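Long-range contacts in P domain of VP1 (Norovirus Hu/GI.7/TCH-060/USA/2003, PDB 4P3I), which forms the protruding domain of the norovirus capsid protein and binds galactose and fucose sugars, consistent with attachment to host glycans: residues I26-V31 and G275-P280; G104-H109 and V129-P134; L158-P163 and P209-N214; E257-P262 and V291-Q296. All coordinates share one frame; numbering follows the deposited sequence.

How the interactions relate
Interactions 2 and 3 build the sugar site together: their centres are 12 Å apart, strands 107-114 and 153-162 are neighbours in one antiparallel sheet, and both contacts touch the same galactose. Asp107 N probably bonds to Ser162 O across that pairing, and the fucose lies against the interaction 3 side. Interactions 1 and 4 belong to the other large sheet, with centres 19 Å apart; Phe258 packs on both Leu279 and Met29. Interaction 4 lies on the opposite side of the chain's centre from interactions 2 and 3, at 37 Å and 35 Å between centres. The chain loop closed by interaction 1 encloses both sugar-binding contacts.

Interaction 1. Residues I26-V31 and G275-P280; sequences INKMTV and GPQNLP
Met29 packs on Pro276 and Leu279, and Val31 on Pro276, and these apolar contacts make up much of the interface. Met29 approaches the 3-10 segment 276-278 with its CB 3.9 Å from Pro276 CB, and its SD lies near the same ring carbon. A bend at the last torsion (chi3 -82°) carries CE to within 4.0 Å of Leu279 CD1. Val31 reaches another part of the pyrrolidine: its CG1 is 3.7 Å from Pro276 CD, the two side chains crossing at about a right angle.

The polar link is indirect, since no hydrogen bond passes straight between the segments. Water 1 accepts from Met29 N at 2.9 Å and donates to Pro276 O at 2.9 Å. Met29 O receives a CA-H...O contact from Gln277 CA at 3.1 Å, with an angle of 127° at the hydrogen; Gln277 N is also close, but poorly aimed for a bond.

The side chain of Gln277 kinks at chi2 (-94°), which lays its amide beside Thr30, with CD 3.7 Å from Thr30 OG1. Its OE1 is buried here without a polar partner in the model. Lys28 folds over the same residue, its NZ 3.3 Å from the aliphatic Gln277 CB.

Strand 28-30 is hydrogen-bonded to strand 200-207 through Lys28 with Met205 and Thr30 with Tyr203. Val31 and Pro276 both touch Cys268 of strand 265-268, while Met29 and Leu279 share Tyr246 of strand 241-247, so the loop before strand 284-291 is packed against several strands of one sheet.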
# COMPACT_ATOMS: atom_id res chain seq x y z
N ILE A 26 4.37 -4.38 8.49
CA ILE A 26 5.35 -5.23 9.16
C ILE A 26 5.19 -5.08 10.66
O ILE A 26 5.04 -3.96 11.16
CB ILE A 26 6.79 -4.89 8.71
CG1 ILE A 26 6.97 -5.29 7.24
CG2 ILE A 26 7.83 -5.57 9.62
CD1 ILE A 26 8.16 -4.66 6.55
N ASN A 27 5.20 -6.19 11.39
CA ASN A 27 5.10 -6.12 12.84
C ASN A 27 6.28 -6.73 13.60
O ASN A 27 6.41 -6.54 14.80
CB ASN A 27 3.77 -6.68 13.35
CG ASN A 27 3.61 -8.15 13.04
OD1 ASN A 27 4.58 -8.87 12.83
ND2 ASN A 27 2.36 -8.61 13.04
N LYS A 28 7.14 -7.45 12.88
CA LYS A 28 8.41 -7.88 13.47
C LYS A 28 9.38 -8.42 12.43
O LYS A 28 9.03 -8.62 11.26
CB LYS A 28 8.18 -8.96 14.52
CG LYS A 28 7.62 -10.24 13.98
CD LYS A 28 7.63 -11.29 15.07
CE LYS A 28 9.02 -11.39 15.69
NZ LYS A 28 9.07 -12.27 16.89
N MET A 29 10.62 -8.63 12.87
CA MET A 29 11.65 -9.26 12.06
C MET A 29 11.89 -10.63 12.65
O MET A 29 11.64 -10.84 13.83
CB MET A 29 12.96 -8.50 12.21
CG MET A 29 13.01 -7.14 11.56
SD MET A 29 14.61 -6.38 11.89
CE MET A 29 14.38 -5.71 13.53
N THR A 30 12.37 -11.56 11.84
CA THR A 30 12.84 -12.82 12.38
C THR A 30 13.86 -13.48 11.45
O THR A 30 14.16 -12.96 10.38
CB THR A 30 11.67 -13.78 12.65
OG1 THR A 30 12.12 -14.88 13.45
CG2 THR A 30 11.10 -14.30 11.33
N VAL A 31 14.40 -14.61 11.89
CA VAL A 31 15.24 -15.43 11.03
C VAL A 31 14.54 -16.77 10.84
O VAL A 31 13.68 -17.14 11.65
CB VAL A 31 16.64 -15.61 11.63
CG1 VAL A 31 17.42 -14.30 11.57
CG2 VAL A 31 16.56 -16.15 13.07
N GLY A 275 17.82 -13.74 17.88
CA GLY A 275 17.90 -13.03 16.61
C GLY A 275 17.10 -11.75 16.65
O GLY A 275 16.68 -11.30 17.72
N PRO A 276 16.85 -11.16 15.48
CA PRO A 276 16.22 -9.84 15.41
C PRO A 276 14.77 -9.85 15.90
O PRO A 276 14.21 -8.78 16.16
CB PRO A 276 16.33 -9.47 13.93
CG PRO A 276 16.40 -10.81 13.21
CD PRO A 276 17.16 -11.71 14.14
N GLN A 277 14.20 -11.04 16.06
CA GLN A 277 12.86 -11.19 16.62
C GLN A 277 12.81 -10.69 18.06
O GLN A 277 11.74 -10.38 18.59
CB GLN A 277 12.37 -12.64 16.52
CG GLN A 277 13.22 -13.67 17.27
CD GLN A 277 14.28 -14.32 16.39
OE1 GLN A 277 14.90 -13.67 15.56
NE2 GLN A 277 14.49 -15.62 16.58
N ASN A 278 13.98 -10.60 18.70
CA ASN A 278 14.06 -10.10 20.07
C ASN A 278 14.33 -8.59 20.17
O ASN A 278 14.44 -8.05 21.27
CB ASN A 278 15.11 -10.89 20.86
CG ASN A 278 14.73 -12.34 21.03
OD1 ASN A 278 13.55 -12.68 21.11
ND2 ASN A 278 15.73 -13.22 21.10
N LEU A 279 14.43 -7.92 19.03
CA LEU A 279 14.65 -6.48 19.00
C LEU A 279 13.32 -5.73 19.10
O LEU A 279 12.28 -6.25 18.71
CB LEU A 279 15.37 -6.08 17.72
CG LEU A 279 16.82 -6.56 17.60
CD1 LEU A 279 17.34 -6.23 16.20
CD2 LEU A 279 17.70 -5.92 18.68
N PRO A 280 13.37 -4.49 19.63
CA PRO A 280 12.19 -3.61 19.59
C PRO A 280 11.74 -3.41 18.16
O PRO A 280 12.56 -3.49 17.23
CB PRO A 280 12.74 -2.28 20.13
CG PRO A 280 13.94 -2.65 20.94
CD PRO A 280 14.54 -3.82 20.22
O HOH W 1 11.58 -7.68 15.49

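Interaction 2. Residues G104-H109 and V129-P134; sequences GACDWH and VKQNAP. With GAL (beta-D-galactopyranose), chain E.
At the galactose site, where strand 107-114 meets the end of strand 124-129, Asp107 forms a salt bridge with Lys130 and also holds the sugar. Asp107 OD2 receives Lys130 NZ on its syn lone pair at 2.9 Å, and the same NZ makes a weak bond of 2.9 Å to Asp107 OD1. Galactose O3 donates to Asp107 OD2 at 2.7 Å and accepts from His109 NE2 at 3.1 Å, arriving at the edge of the imidazole. Water 2 links Asp107 OD1 to Gln131 N. Lys130, water 2 and galactose O3 thus hold the two carboxylate oxygens and limit their rotation, and a weak bond to Ser164 O holds the lysine in turn.

Next to Asp107 in the strand, Trp108 forms an antiparallel hydrogen-bonded pair with Val129. Trp108 N bonds to Val129 O at 2.8 Å, and Val129 N returns a bond to Trp108 O at 2.8 Å.

Gln131, the centre of an inverse gamma turn, reaches along an extended chain to the loop before the strand. Its OE1 accepts from Ala105 N at 3.1 Å, with the donor 53° out of the carbonyl plane, and its NE2 bonds weakly to Cys106 O at 3.0 Å. The amide carbon CD lies over the rim of one Trp108 face, and Gln131 NE2 and Trp108 NE1 both donate to Ile103 O.

An acid and a histidine gripping one sugar hydroxyl at the start of strand 107-114 are consistent with a norovirus P-domain glycan site.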
# COMPACT_ATOMS: atom_id res chain seq x y z
N GLY A 104 2.95 -19.33 -2.86
CA GLY A 104 2.85 -20.53 -3.67
C GLY A 104 2.09 -21.68 -3.05
O GLY A 104 1.90 -21.72 -1.84
N ALA A 105 1.65 -22.61 -3.90
CA ALA A 105 1.14 -23.91 -3.45
C ALA A 105 -0.04 -23.82 -2.49
O ALA A 105 -0.07 -24.51 -1.47
CB ALA A 105 2.28 -24.73 -2.84
N CYS A 106 -1.01 -22.97 -2.81
CA CYS A 106 -2.22 -22.87 -2.01
C CYS A 106 -3.34 -22.29 -2.86
O CYS A 106 -3.09 -21.78 -3.96
CB CYS A 106 -1.99 -21.96 -0.79
SG CYS A 106 -1.35 -20.32 -1.21
N ASP A 107 -4.57 -22.40 -2.37
CA ASP A 107 -5.70 -21.68 -2.97
C ASP A 107 -5.65 -20.20 -2.59
O ASP A 107 -5.32 -19.83 -1.46
CB ASP A 107 -7.03 -22.27 -2.50
CG ASP A 107 -7.43 -23.52 -3.26
OD1 ASP A 107 -6.57 -24.16 -3.90
OD2 ASP A 107 -8.63 -23.86 -3.21
N TRP A 108 -5.97 -19.34 -3.55
CA TRP A 108 -6.08 -17.92 -3.28
C TRP A 108 -7.54 -17.51 -3.29
O TRP A 108 -8.36 -18.09 -3.99
CB TRP A 108 -5.37 -17.10 -4.35
CG TRP A 108 -3.89 -17.24 -4.38
CD1 TRP A 108 -3.09 -17.81 -3.44
CD2 TRP A 108 -3.04 -16.78 -5.42
NE1 TRP A 108 -1.77 -17.74 -3.84
CE2 TRP A 108 -1.72 -17.11 -5.06
CE3 TRP A 108 -3.26 -16.12 -6.64
CZ2 TRP A 108 -0.62 -16.80 -5.87
CZ3 TRP A 108 -2.18 -15.82 -7.44
CH2 TRP A 108 -0.87 -16.16 -7.05
N HIS A 109 -7.86 -16.48 -2.51
CA HIS A 109 -9.20 -15.91 -2.52
C HIS A 109 -9.03 -14.42 -2.69
O HIS A 109 -8.49 -13.75 -1.82
CB HIS A 109 -9.95 -16.30 -1.24
CG HIS A 109 -9.96 -17.77 -1.00
ND1 HIS A 109 -9.09 -18.38 -0.11
CD2 HIS A 109 -10.76 -18.75 -1.47
CE1 HIS A 109 -9.35 -19.68 -0.08
NE2 HIS A 109 -10.36 -19.92 -0.89
N VAL A 129 -9.08 -19.18 -6.52
CA VAL A 129 -8.10 -19.59 -7.52
C VAL A 129 -7.26 -20.75 -7.02
O VAL A 129 -6.68 -20.69 -5.94
CB VAL A 129 -7.16 -18.42 -7.87
CG1 VAL A 129 -6.17 -18.84 -8.95
CG2 VAL A 129 -7.97 -17.21 -8.31
N LYS A 130 -7.19 -21.80 -7.82
CA LYS A 130 -6.37 -22.95 -7.48
C LYS A 130 -5.06 -22.93 -8.28
O LYS A 130 -5.05 -22.53 -9.43
CB LYS A 130 -7.11 -24.24 -7.77
CG LYS A 130 -8.28 -24.50 -6.85
CD LYS A 130 -8.79 -25.90 -7.10
CE LYS A 130 -9.31 -26.53 -5.83
NZ LYS A 130 -8.39 -26.31 -4.67
N GLN A 131 -3.99 -23.38 -7.65
CA GLN A 131 -2.71 -23.42 -8.34
C GLN A 131 -2.49 -24.80 -8.94
O GLN A 131 -1.54 -25.50 -8.60
CB GLN A 131 -1.57 -23.01 -7.41
CG GLN A 131 -1.65 -21.54 -7.02
CD GLN A 131 -0.46 -21.07 -6.21
OE1 GLN A 131 0.69 -21.29 -6.58
NE2 GLN A 131 -0.74 -20.40 -5.10
N ASN A 132 -3.40 -25.18 -9.84
CA ASN A 132 -3.30 -26.43 -10.59
C ASN A 132 -2.99 -26.16 -12.07
O ASN A 132 -2.46 -25.10 -12.41
CB ASN A 132 -4.55 -27.30 -10.41
CG ASN A 132 -5.84 -26.54 -10.66
OD1 ASN A 132 -5.84 -25.41 -11.16
ND2 ASN A 132 -6.97 -27.17 -10.34
N ALA A 133 -3.32 -27.09 -12.96
CA ALA A 133 -2.92 -26.96 -14.36
C ALA A 133 -3.31 -25.65 -15.09
O ALA A 133 -2.47 -25.06 -15.77
CB ALA A 133 -3.35 -28.19 -15.18
N PRO A 134 -4.57 -25.18 -14.95
CA PRO A 134 -4.92 -23.93 -15.64
C PRO A 134 -4.31 -22.66 -15.03
O PRO A 134 -4.51 -21.55 -15.55
CB PRO A 134 -6.45 -23.87 -15.52
CG PRO A 134 -6.87 -25.26 -15.16
CD PRO A 134 -5.75 -25.82 -14.35
C1 GAL E . -12.32 -25.12 0.93
C2 GAL E . -11.72 -23.83 0.40
C3 GAL E . -10.71 -24.16 -0.69
C4 GAL E . -9.69 -25.14 -0.16
C5 GAL E . -10.40 -26.36 0.40
C6 GAL E . -9.38 -27.35 0.95
O2 GAL E . -12.76 -23.01 -0.15
O3 GAL E . -10.04 -22.95 -1.10
O4 GAL E . -8.92 -24.52 0.88
O5 GAL E . -11.28 -25.95 1.46
O6 GAL E . -10.05 -28.44 1.58
O HOH W 2 -4.21 -24.82 -5.05

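Interaction 3. Residues L158-P163 and P209-N214; sequences LAWVSP and PIVSGN. With GAL (beta-D-galactopyranose), chain E; FUC (alpha-L-fucopyranose), chain B.
Trp160 crosses from strand 153-162 to Pro209 and Val211 and ends at the fucose. Its CB sits 3.3 Å from Pro209 O and 3.8 Å from Pro209 CB. The first torsion (chi1 57°) tucks CG between the backbone N and the carbonyl carbon, swinging the indole along the loop. On the six-membered ring CE3 comes 3.6 Å from Val211 CG2. Next along the rim, CZ3 meets fucose C6 at 3.9 Å, the methyl lying at the ring edge near its plane, with CH2 a little farther off. The indole also stacks on His109 and packs on Pro123 of the second subunit. Ala159 and Trp160 together face His109 in a classic beta bulge.

Beneath the side chain the two backbones run almost parallel and are joined by a single bridge. Val161 N donates to Pro209 O at 3.3 Å, and Val211 N to Val161 O at 2.9 Å. Val161 and Ile210 lie side by side and point the same way, their CG2 atoms 4.0 Å apart. Farther on, Pro163 CG is tightly packed against Ser212 CB.

The galactose is met by the strand end: its O4 donates to Pro163 O at 2.8 Å. Ser162 OG is close to the same hydroxyl, but its exact position is less certain. Gly121 N of the second subunit hydrogen-bonds to the fucose. The chemistry divides accordingly: a backbone carbonyl reads a galactose hydroxyl, the apolar Trp160 edge receives the fucose methyl, and the fucose site is completed across the dimer interface.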
# COMPACT_ATOMS: atom_id res chain seq x y z
N LEU A 158 -5.55 -9.85 -3.12
CA LEU A 158 -5.54 -11.09 -2.35
C LEU A 158 -6.10 -10.85 -0.94
O LEU A 158 -5.60 -10.02 -0.19
CB LEU A 158 -4.12 -11.64 -2.27
CG LEU A 158 -3.97 -13.00 -1.58
CD1 LEU A 158 -4.62 -14.11 -2.40
CD2 LEU A 158 -2.49 -13.28 -1.33
N ALA A 159 -7.16 -11.59 -0.61
CA ALA A 159 -7.87 -11.39 0.65
C ALA A 159 -7.43 -12.41 1.69
O ALA A 159 -7.21 -12.06 2.85
CB ALA A 159 -9.39 -11.47 0.43
N TRP A 160 -7.33 -13.67 1.28
CA TRP A 160 -6.85 -14.74 2.17
C TRP A 160 -6.41 -15.96 1.36
O TRP A 160 -6.65 -16.03 0.16
CB TRP A 160 -7.91 -15.14 3.21
CG TRP A 160 -9.27 -15.59 2.69
CD1 TRP A 160 -10.25 -14.80 2.16
CD2 TRP A 160 -9.82 -16.92 2.72
NE1 TRP A 160 -11.36 -15.55 1.84
CE2 TRP A 160 -11.12 -16.86 2.18
CE3 TRP A 160 -9.33 -18.16 3.15
CZ2 TRP A 160 -11.94 -17.99 2.05
CZ3 TRP A 160 -10.14 -19.28 3.03
CH2 TRP A 160 -11.43 -19.19 2.48
N VAL A 161 -5.75 -16.90 2.03
CA VAL A 161 -5.28 -18.10 1.34
C VAL A 161 -5.62 -19.32 2.18
O VAL A 161 -5.79 -19.23 3.40
CB VAL A 161 -3.74 -18.06 1.04
CG1 VAL A 161 -3.39 -16.88 0.13
CG2 VAL A 161 -2.92 -18.01 2.32
N SER A 162 -5.73 -20.47 1.51
CA SER A 162 -6.11 -21.70 2.18
C SER A 162 -5.45 -22.88 1.46
O SER A 162 -4.92 -22.71 0.37
CB SER A 162 -7.64 -21.85 2.20
OG SER A 162 -8.17 -21.94 0.89
N PRO A 163 -5.47 -24.07 2.09
CA PRO A 163 -4.75 -25.20 1.48
C PRO A 163 -5.31 -25.66 0.14
O PRO A 163 -6.52 -25.55 -0.10
CB PRO A 163 -4.92 -26.32 2.52
CG PRO A 163 -5.17 -25.63 3.79
CD PRO A 163 -5.96 -24.40 3.44
N PRO A 209 -4.40 -13.30 6.90
CA PRO A 209 -5.27 -14.48 7.05
C PRO A 209 -4.84 -15.68 6.22
O PRO A 209 -5.25 -15.87 5.08
CB PRO A 209 -6.66 -13.97 6.62
CG PRO A 209 -6.39 -12.76 5.78
CD PRO A 209 -5.12 -12.15 6.33
N ILE A 210 -3.97 -16.49 6.82
CA ILE A 210 -3.59 -17.77 6.25
C ILE A 210 -4.38 -18.83 6.97
O ILE A 210 -4.23 -19.02 8.17
CB ILE A 210 -2.10 -18.04 6.45
CG1 ILE A 210 -1.27 -16.92 5.85
CG2 ILE A 210 -1.73 -19.40 5.86
CD1 ILE A 210 0.22 -17.07 6.05
N VAL A 211 -5.24 -19.51 6.23
CA VAL A 211 -6.00 -20.60 6.82
C VAL A 211 -5.16 -21.87 6.71
O VAL A 211 -4.69 -22.22 5.62
CB VAL A 211 -7.34 -20.78 6.10
CG1 VAL A 211 -8.03 -22.02 6.62
CG2 VAL A 211 -8.22 -19.53 6.30
N SER A 212 -4.96 -22.52 7.85
CA SER A 212 -4.16 -23.73 7.94
C SER A 212 -2.70 -23.50 7.59
O SER A 212 -2.06 -24.32 6.93
CB SER A 212 -4.74 -24.86 7.07
OG SER A 212 -6.06 -25.19 7.46
N GLY A 213 -2.17 -22.35 8.01
CA GLY A 213 -0.73 -22.16 8.02
C GLY A 213 -0.23 -22.48 9.42
O GLY A 213 -1.04 -22.54 10.35
N ASN A 214 1.07 -22.69 9.58
CA ASN A 214 1.60 -22.93 10.93
C ASN A 214 1.43 -21.69 11.80
O ASN A 214 1.24 -21.79 13.01
CB ASN A 214 3.06 -23.39 10.89
CG ASN A 214 3.23 -24.79 10.30
OD1 ASN A 214 2.27 -25.56 10.21
ND2 ASN A 214 4.45 -25.13 9.91
C1 GAL E . -12.32 -25.12 0.93
C2 GAL E . -11.72 -23.83 0.40
C3 GAL E . -10.71 -24.16 -0.69
C4 GAL E . -9.69 -25.14 -0.16
C5 GAL E . -10.40 -26.36 0.40
C6 GAL E . -9.38 -27.35 0.95
O2 GAL E . -12.76 -23.01 -0.15
O3 GAL E . -10.04 -22.95 -1.10
O4 GAL E . -8.92 -24.52 0.88
O5 GAL E . -11.28 -25.95 1.46
O6 GAL E . -10.05 -28.44 1.58
C1 FUC B . -12.89 -25.89 5.61
C2 FUC B . -11.74 -26.52 6.38
C3 FUC B . -10.44 -26.27 5.64
C4 FUC B . -10.28 -24.77 5.40
C5 FUC B . -11.51 -24.24 4.69
C6 FUC B . -11.35 -22.73 4.46
O2 FUC B . -11.96 -27.94 6.48
O3 FUC B . -9.34 -26.75 6.42
O4 FUC B . -10.12 -24.10 6.66
O5 FUC B . -12.67 -24.48 5.50

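Interaction 4. Residues E257-P262 and V291-Q296; sequences EFKLYP and VSRYYQ
Lys259 NZ reaches from strand 254-261 into the type I beta turn Ser292-Tyr295 and donates to two of its carbonyls. The bond to Tyr295 O, 2.7 Å, lies in the carbonyl plane on a lone pair; that to Arg293 O, 2.9 Å, comes from above its carbonyl plane, 52° out. Glu199 adds a salt bridge to the same ammonium, and its charge probably eases the approach of Arg293 NH1, 4.5 Å from Lys259 NZ. Within the turn, Ser292 OG accepts from Tyr294 N at 2.7 Å, an ST turn.

At the start of the 257-262 segment, Tyr295 OH donates to Glu257 OE2 at 2.8 Å, on the syn side and somewhat out of the carboxylate plane. Water 3 lies between Glu257 OE1, Tyr295 OH and Gln296 O and bridges them, tying the carboxylate to the chain beyond the turn. Glu257 OE1 also accepts from Lys298 N.

Packing takes over at Tyr261 and Arg293. The Tyr261 ring stands nearly upright on the guanidinium, the planes 85° apart, with CE2 over one face of that group. Arg293 bends at chi2 (65°), which turns the guanidinium back to the tyrosine, and Pro195 touches both side chains. Tyr261 OH is hydrogen-bonded to Glu199; Arg293 NH1, 3.0 Å from Tyr261 OH, is too poorly angled to bond. Arg293 CD completes the fit, meeting Tyr261 CE2 at 3.4 Å in the plane of the ring.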
# COMPACT_ATOMS: atom_id res chain seq x y z
N GLU A 257 23.84 -4.34 14.22
CA GLU A 257 24.43 -4.23 12.88
C GLU A 257 23.75 -5.18 11.90
O GLU A 257 23.51 -6.33 12.23
CB GLU A 257 25.89 -4.64 12.92
CG GLU A 257 26.82 -3.69 13.61
CD GLU A 257 28.27 -4.07 13.38
OE1 GLU A 257 28.58 -5.28 13.35
OE2 GLU A 257 29.09 -3.14 13.21
N PHE A 258 23.51 -4.69 10.68
CA PHE A 258 22.91 -5.50 9.62
C PHE A 258 23.66 -5.23 8.32
O PHE A 258 24.24 -4.16 8.16
CB PHE A 258 21.43 -5.12 9.42
CG PHE A 258 20.54 -5.47 10.60
CD1 PHE A 258 20.55 -4.70 11.75
CD2 PHE A 258 19.69 -6.56 10.53
CE1 PHE A 258 19.72 -5.01 12.82
CE2 PHE A 258 18.86 -6.88 11.59
CZ PHE A 258 18.88 -6.11 12.74
N LYS A 259 23.66 -6.20 7.41
CA LYS A 259 24.27 -5.99 6.09
C LYS A 259 23.19 -5.98 5.03
O LYS A 259 22.31 -6.84 5.02
CB LYS A 259 25.34 -7.04 5.78
CG LYS A 259 26.73 -6.62 6.26
CD LYS A 259 27.66 -7.79 6.47
CE LYS A 259 28.32 -8.24 5.19
NZ LYS A 259 29.21 -9.39 5.50
N LEU A 260 23.27 -5.00 4.15
CA LEU A 260 22.34 -4.87 3.04
C LEU A 260 23.10 -5.19 1.76
O LEU A 260 24.06 -4.51 1.41
CB LEU A 260 21.77 -3.45 3.02
CG LEU A 260 20.94 -3.01 1.81
CD1 LEU A 260 19.67 -3.83 1.68
CD2 LEU A 260 20.61 -1.54 1.94
N TYR A 261 22.69 -6.25 1.07
CA TYR A 261 23.46 -6.74 -0.08
C TYR A 261 22.94 -6.14 -1.38
O TYR A 261 21.75 -5.87 -1.51
CB TYR A 261 23.42 -8.27 -0.12
CG TYR A 261 24.37 -8.93 0.86
CD1 TYR A 261 23.98 -9.17 2.18
CD2 TYR A 261 25.64 -9.32 0.48
CE1 TYR A 261 24.85 -9.78 3.08
CE2 TYR A 261 26.51 -9.92 1.37
CZ TYR A 261 26.11 -10.15 2.66
OH TYR A 261 26.99 -10.76 3.54
N PRO A 262 23.84 -5.92 -2.35
CA PRO A 262 23.52 -5.34 -3.67
C PRO A 262 22.34 -6.03 -4.34
O PRO A 262 21.55 -5.36 -4.99
CB PRO A 262 24.82 -5.56 -4.46
CG PRO A 262 25.88 -5.40 -3.40
CD PRO A 262 25.30 -6.09 -2.19
N VAL A 291 30.96 -1.75 3.15
CA VAL A 291 31.90 -2.68 3.76
C VAL A 291 32.18 -3.86 2.83
O VAL A 291 31.44 -4.11 1.89
CB VAL A 291 31.40 -3.23 5.12
CG1 VAL A 291 31.32 -2.11 6.15
CG2 VAL A 291 30.05 -3.95 4.97
N SER A 292 33.26 -4.57 3.12
CA SER A 292 33.60 -5.74 2.34
C SER A 292 32.54 -6.83 2.53
O SER A 292 31.82 -6.85 3.53
CB SER A 292 34.98 -6.27 2.74
OG SER A 292 34.89 -7.60 3.21
N ARG A 293 32.47 -7.71 1.55
CA ARG A 293 31.61 -8.88 1.61
C ARG A 293 31.90 -9.70 2.86
O ARG A 293 31.00 -10.33 3.43
CB ARG A 293 31.85 -9.70 0.34
CG ARG A 293 31.09 -10.99 0.24
CD ARG A 293 29.59 -10.78 0.16
NE ARG A 293 28.94 -12.08 0.05
CZ ARG A 293 28.71 -12.88 1.08
NH1 ARG A 293 29.06 -12.51 2.31
NH2 ARG A 293 28.14 -14.05 0.87
N TYR A 294 33.15 -9.68 3.30
CA TYR A 294 33.57 -10.50 4.44
C TYR A 294 33.42 -9.82 5.80
O TYR A 294 33.82 -10.39 6.82
CB TYR A 294 35.03 -10.94 4.27
CG TYR A 294 35.43 -11.27 2.85
CD1 TYR A 294 34.72 -12.19 2.10
CD2 TYR A 294 36.54 -10.66 2.28
CE1 TYR A 294 35.10 -12.50 0.80
CE2 TYR A 294 36.92 -10.96 0.99
CZ TYR A 294 36.20 -11.88 0.26
OH TYR A 294 36.59 -12.17 -1.03
N TYR A 295 32.85 -8.61 5.82
CA TYR A 295 32.69 -7.89 7.08
C TYR A 295 31.88 -8.73 8.05
O TYR A 295 30.78 -9.18 7.73
CB TYR A 295 32.00 -6.54 6.86
CG TYR A 295 31.85 -5.70 8.12
CD1 TYR A 295 30.76 -5.88 8.96
CD2 TYR A 295 32.79 -4.73 8.45
CE1 TYR A 295 30.61 -5.12 10.10
CE2 TYR A 295 32.64 -3.96 9.60
CZ TYR A 295 31.55 -4.17 10.42
OH TYR A 295 31.37 -3.42 11.56
N GLN A 296 32.45 -8.96 9.23
CA GLN A 296 31.85 -9.85 10.22
C GLN A 296 30.97 -9.07 11.20
O GLN A 296 31.47 -8.24 11.95
CB GLN A 296 32.96 -10.60 10.96
CG GLN A 296 32.46 -11.66 11.92
CD GLN A 296 32.11 -12.96 11.22
OE1 GLN A 296 32.94 -13.59 10.58
NE2 GLN A 296 30.85 -13.37 11.34
O HOH W 3 31.28 -5.95 13.67